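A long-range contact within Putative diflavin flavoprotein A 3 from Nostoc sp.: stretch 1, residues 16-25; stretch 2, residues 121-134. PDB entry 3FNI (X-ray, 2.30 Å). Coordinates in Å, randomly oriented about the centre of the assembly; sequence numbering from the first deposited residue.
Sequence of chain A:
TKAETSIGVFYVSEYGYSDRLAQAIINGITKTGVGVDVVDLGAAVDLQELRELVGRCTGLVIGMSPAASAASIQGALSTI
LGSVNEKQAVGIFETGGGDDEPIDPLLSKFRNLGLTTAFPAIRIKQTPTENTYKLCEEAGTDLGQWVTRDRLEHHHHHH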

# COMPACT_ATOMS: atom_id res chain seq x y z
N GLY A 16 -2.80 -14.49 4.85
CA GLY A 16 -1.41 -14.81 4.58
C GLY A 16 -0.51 -14.11 5.58
O GLY A 16 -0.86 -13.96 6.75
N TYR A 17 0.66 -13.67 5.12
CA TYR A 17 1.61 -12.97 5.98
C TYR A 17 1.47 -11.45 5.86
O TYR A 17 2.39 -10.70 6.17
N SER A 18 0.30 -11.01 5.42
CA SER A 18 0.02 -9.60 5.23
C SER A 18 0.30 -8.74 6.44
O SER A 18 0.87 -7.65 6.34
N ASP A 19 -0.13 -9.23 7.60
CA ASP A 19 0.04 -8.52 8.85
C ASP A 19 1.52 -8.23 9.12
O ASP A 19 1.90 -7.09 9.41
N ARG A 20 2.37 -9.25 9.01
CA ARG A 20 3.79 -9.07 9.27
C ARG A 20 4.49 -8.31 8.14
O ARG A 20 5.41 -7.52 8.38
N LEU A 21 4.07 -8.54 6.90
CA LEU A 21 4.67 -7.86 5.76
C LEU A 21 4.38 -6.36 5.82
O LEU A 21 5.27 -5.53 5.62
N ALA A 22 3.13 -6.02 6.12
CA ALA A 22 2.72 -4.62 6.22
C ALA A 22 3.39 -3.96 7.43
O ALA A 22 3.83 -2.82 7.35
N GLN A 23 3.48 -4.69 8.54
CA GLN A 23 4.10 -4.14 9.73
C GLN A 23 5.56 -3.76 9.50
O GLN A 23 6.03 -2.73 9.99
N ALA A 24 6.28 -4.58 8.74
CA ALA A 24 7.69 -4.33 8.45
C ALA A 24 7.82 -3.07 7.61
O ALA A 24 8.67 -2.22 7.87
N ILE A 25 6.98 -2.96 6.58
CA ILE A 25 6.97 -1.80 5.70
C ILE A 25 6.65 -0.57 6.53
O ILE A 25 7.31 0.47 6.43
N ALA A 121 7.78 -4.00 -6.77
CA ALA A 121 6.71 -4.80 -6.16
C ALA A 121 7.30 -5.98 -5.41
O ALA A 121 8.00 -6.81 -6.00
N ILE A 122 7.03 -6.08 -4.11
CA ILE A 122 7.56 -7.18 -3.33
C ILE A 122 6.76 -8.45 -3.59
O ILE A 122 5.55 -8.51 -3.37
N ARG A 123 7.45 -9.47 -4.07
CA ARG A 123 6.82 -10.74 -4.40
C ARG A 123 7.24 -11.83 -3.41
O ARG A 123 8.38 -11.87 -2.96
N ILE A 124 6.29 -12.69 -3.06
CA ILE A 124 6.54 -13.77 -2.11
C ILE A 124 6.22 -15.11 -2.73
O ILE A 124 5.05 -15.43 -2.95
N LYS A 125 7.25 -15.90 -3.01
CA LYS A 125 7.06 -17.23 -3.59
C LYS A 125 7.21 -18.29 -2.50
O LYS A 125 6.61 -19.36 -2.58
N GLN A 126 8.01 -17.96 -1.49
CA GLN A 126 8.28 -18.84 -0.37
C GLN A 126 7.93 -18.17 0.95
O GLN A 126 7.70 -16.96 1.00
N THR A 127 7.88 -18.96 2.03
CA THR A 127 7.56 -18.41 3.35
C THR A 127 8.53 -17.28 3.68
O THR A 127 9.75 -17.44 3.62
N PRO A 128 7.99 -16.10 4.03
CA PRO A 128 8.82 -14.94 4.37
C PRO A 128 9.90 -15.26 5.39
O PRO A 128 9.65 -15.97 6.36
N THR A 129 11.09 -14.72 5.17
CA THR A 129 12.24 -14.90 6.05
C THR A 129 12.58 -13.52 6.62
O THR A 129 11.90 -12.54 6.31
N GLU A 130 13.61 -13.43 7.45
CA GLU A 130 13.98 -12.13 8.00
C GLU A 130 14.59 -11.25 6.91
O GLU A 130 14.62 -10.04 7.04
N ASN A 131 15.05 -11.86 5.82
CA ASN A 131 15.63 -11.10 4.71
C ASN A 131 14.47 -10.47 3.94
O ASN A 131 14.62 -9.42 3.31
N THR A 132 13.33 -11.15 3.98
CA THR A 132 12.09 -10.71 3.35
C THR A 132 11.56 -9.48 4.08
O THR A 132 11.24 -8.46 3.47
N TYR A 133 11.47 -9.59 5.40
CA TYR A 133 10.97 -8.51 6.21
C TYR A 133 11.92 -7.33 6.26
O TYR A 133 11.49 -6.20 6.48
N LYS A 134 13.21 -7.60 6.06
CA LYS A 134 14.21 -6.55 6.07
C LYS A 134 14.07 -5.77 4.77
O LYS A 134 14.34 -4.58 4.72

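The first helix, residues 18-25, and the start of the second, residues 130-134, approach to 9.7 Å between axes at an angle of 47°, and the space between them is filled mainly by Tyr133. This residue gives up more surface to the other stretch than any other, although its CA-to-CB bond points sideways. With chi1 at -64° (m) and chi2 at -50°, its ring extends back along the first helix and lies across Ala24, Leu21 and Arg20 before its hydroxyl reaches Tyr17. The small side chain of Ala24 leaves room for the second backbone to come close: the CA atoms of Ala24 and Tyr133 are 5.8 Å apart, Ala24 CB lies 3.5 Å from Tyr133 O, and the two CB atoms are separated by 4.2 Å.

Leu21, in the m,t rotamer, is the bump that fills the hollow on the second stretch. Its CA-to-CB bond is directed sideways, but its methyl groups turn inward. Leu21 CD2 enters a pocket bounded by Tyr133 CE1 at 3.5 Å, Thr132 CG2 at 4.0 Å and Ile122 CD1 at 4.1 Å, while Leu21 CD1 meets Ile124 CD1 at 4.2 Å. Both isoleucines point toward the first stretch; Ile122 has an off-well chi1 of 124°, and Ile124 is m,p.

Tyr17, at the N-cap position of the first helix, points toward the loop and adopts m with chi2 at -84°. Pro128 lies over one face of its ring: Pro128 CD is 3.5 Å from the Tyr17 ring centroid and 18° off the normal, a CH-pi contact in which a flat aromatic surface receives the edge of the pyrrolidine. Farther out, Tyr17 OH touches Thr127 CG2 at 3.4 Å, and on the inner side Tyr17 CD1 comes to 3.7 Å from Tyr133 OH.

No direct hydrogen bond crosses the contact, so shape carries most of the fit. A water joins its outer margin, 2.6 Å from Thr127 OG1 and held by a weak hydrogen bond of 3.4 Å to Tyr17 OH. Arg20, in the m,t,p conformation with its bend at chi3, lays a face of its guanidinium over the Tyr133 ring atom CE2, 3.5 Å from Arg20 NH2. The same nitrogen forms a long salt bridge, Arg20 NH2 to Glu130 OE1, at 4.0 Å; Glu130 starts away from the first stretch, and its m,m conformation brings the carboxylate back. Within the second stretch, Thr129 N donates to Thr132 OG1 at 3.1 Å, and Asn131 N makes a weak capping bond to Thr129 OG1 at 3.3 Å.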

# COMPACT_ATOMS: atom_id res chain seq x y z
CB TYR A 17 3.03 -13.38 5.60
CG TYR A 17 3.34 -14.82 5.90
CD1 TYR A 17 3.74 -15.22 7.17
CD2 TYR A 17 3.21 -15.80 4.91
CE1 TYR A 17 4.00 -16.56 7.45
CE2 TYR A 17 3.47 -17.14 5.18
CZ TYR A 17 3.87 -17.51 6.45
OH TYR A 17 4.14 -18.83 6.73
CB SER A 18 -1.43 -9.40 4.81
OG SER A 18 -1.66 -9.97 3.55
CB ASP A 19 -0.58 -9.34 9.98
CG ASP A 19 -2.12 -9.26 10.02
OD1 ASP A 19 -2.75 -8.97 8.97
OD2 ASP A 19 -2.69 -9.50 11.09
CB ARG A 20 4.46 -10.43 9.50
CG ARG A 20 3.86 -11.21 10.67
CD ARG A 20 4.56 -12.54 10.87
NE ARG A 20 5.96 -12.37 11.25
CZ ARG A 20 6.84 -13.36 11.34
NH1 ARG A 20 6.47 -14.60 11.06
NH2 ARG A 20 8.09 -13.10 11.70
CB LEU A 21 4.14 -8.45 4.45
CG LEU A 21 4.65 -9.86 4.15
CD1 LEU A 21 3.89 -10.43 2.98
CD2 LEU A 21 6.14 -9.84 3.88
CB ALA A 22 1.21 -4.51 6.34
CB GLN A 23 4.01 -5.13 10.90
CG GLN A 23 4.56 -4.56 12.19
CD GLN A 23 3.88 -3.25 12.57
OE1 GLN A 23 4.54 -2.25 12.84
NE2 GLN A 23 2.55 -3.26 12.58
CB ALA A 24 8.29 -5.53 7.70
CB ILE A 25 5.91 -1.96 4.58
CG1 ILE A 25 6.19 -3.24 3.79
CG2 ILE A 25 5.93 -0.75 3.66
CD1 ILE A 25 5.11 -3.63 2.82
CB ALA A 121 5.73 -5.29 -7.22
CB ILE A 122 7.59 -6.86 -1.80
CG1 ILE A 122 6.80 -7.92 -1.02
CG2 ILE A 122 7.05 -5.47 -1.55
CD1 ILE A 122 6.88 -7.77 0.46
CB ARG A 123 7.20 -11.11 -5.83
CG ARG A 123 6.80 -10.03 -6.84
CD ARG A 123 7.48 -10.23 -8.17
NE ARG A 123 7.17 -9.18 -9.13
CZ ARG A 123 6.03 -9.10 -9.82
NH1 ARG A 123 5.84 -8.10 -10.68
NH2 ARG A 123 5.09 -10.02 -9.66
CB ILE A 124 5.70 -13.62 -0.82
CG1 ILE A 124 6.25 -12.49 0.05
CG2 ILE A 124 5.70 -14.92 -0.03
CD1 ILE A 124 6.03 -11.13 -0.53
CB LYS A 125 8.11 -17.50 -4.68
CG LYS A 125 8.31 -16.37 -5.68
CD LYS A 125 9.69 -15.74 -5.53
CE LYS A 125 10.79 -16.78 -5.78
NZ LYS A 125 12.16 -16.20 -5.65
CB GLN A 126 9.77 -19.21 -0.37
CG GLN A 126 10.23 -19.88 -1.66
CD GLN A 126 11.73 -20.12 -1.69
OE1 GLN A 126 12.52 -19.17 -1.79
NE2 GLN A 126 12.13 -21.38 -1.59
CB THR A 127 7.67 -19.49 4.43
OG1 THR A 127 6.71 -20.53 4.16
CG2 THR A 127 7.39 -18.89 5.82
CB PRO A 128 7.81 -13.92 4.89
CG PRO A 128 6.55 -14.29 4.17
CD PRO A 128 6.56 -15.79 4.25
CB THR A 129 13.47 -15.41 5.28
OG1 THR A 129 13.82 -14.45 4.27
CG2 THR A 129 13.15 -16.73 4.60
CB GLU A 130 14.94 -12.27 9.19
CG GLU A 130 14.27 -12.80 10.46
CD GLU A 130 13.00 -12.03 10.85
OE1 GLU A 130 12.03 -12.68 11.33
OE2 GLU A 130 12.96 -10.79 10.67
CB ASN A 131 16.41 -12.03 3.77
CG ASN A 131 17.68 -12.56 4.39
OD1 ASN A 131 18.21 -13.59 3.96
ND2 ASN A 131 18.19 -11.86 5.39
CB THR A 132 11.02 -11.83 3.44
OG1 THR A 132 11.46 -12.96 2.68
CG2 THR A 132 9.67 -11.35 2.93
CB TYR A 133 10.68 -9.00 7.62
CG TYR A 133 9.58 -10.02 7.67
CD1 TYR A 133 8.36 -9.78 7.03
CD2 TYR A 133 9.75 -11.22 8.36
CE1 TYR A 133 7.34 -10.72 7.08
CE2 TYR A 133 8.74 -12.16 8.42
CZ TYR A 133 7.53 -11.91 7.78
OH TYR A 133 6.53 -12.84 7.85
CB LYS A 134 15.62 -7.15 6.15
CG LYS A 134 16.72 -6.11 6.24
CD LYS A 134 18.11 -6.70 6.01
CE LYS A 134 18.43 -7.85 6.97
NZ LYS A 134 18.42 -7.45 8.42
O HOH W 1 4.13 -20.83 3.94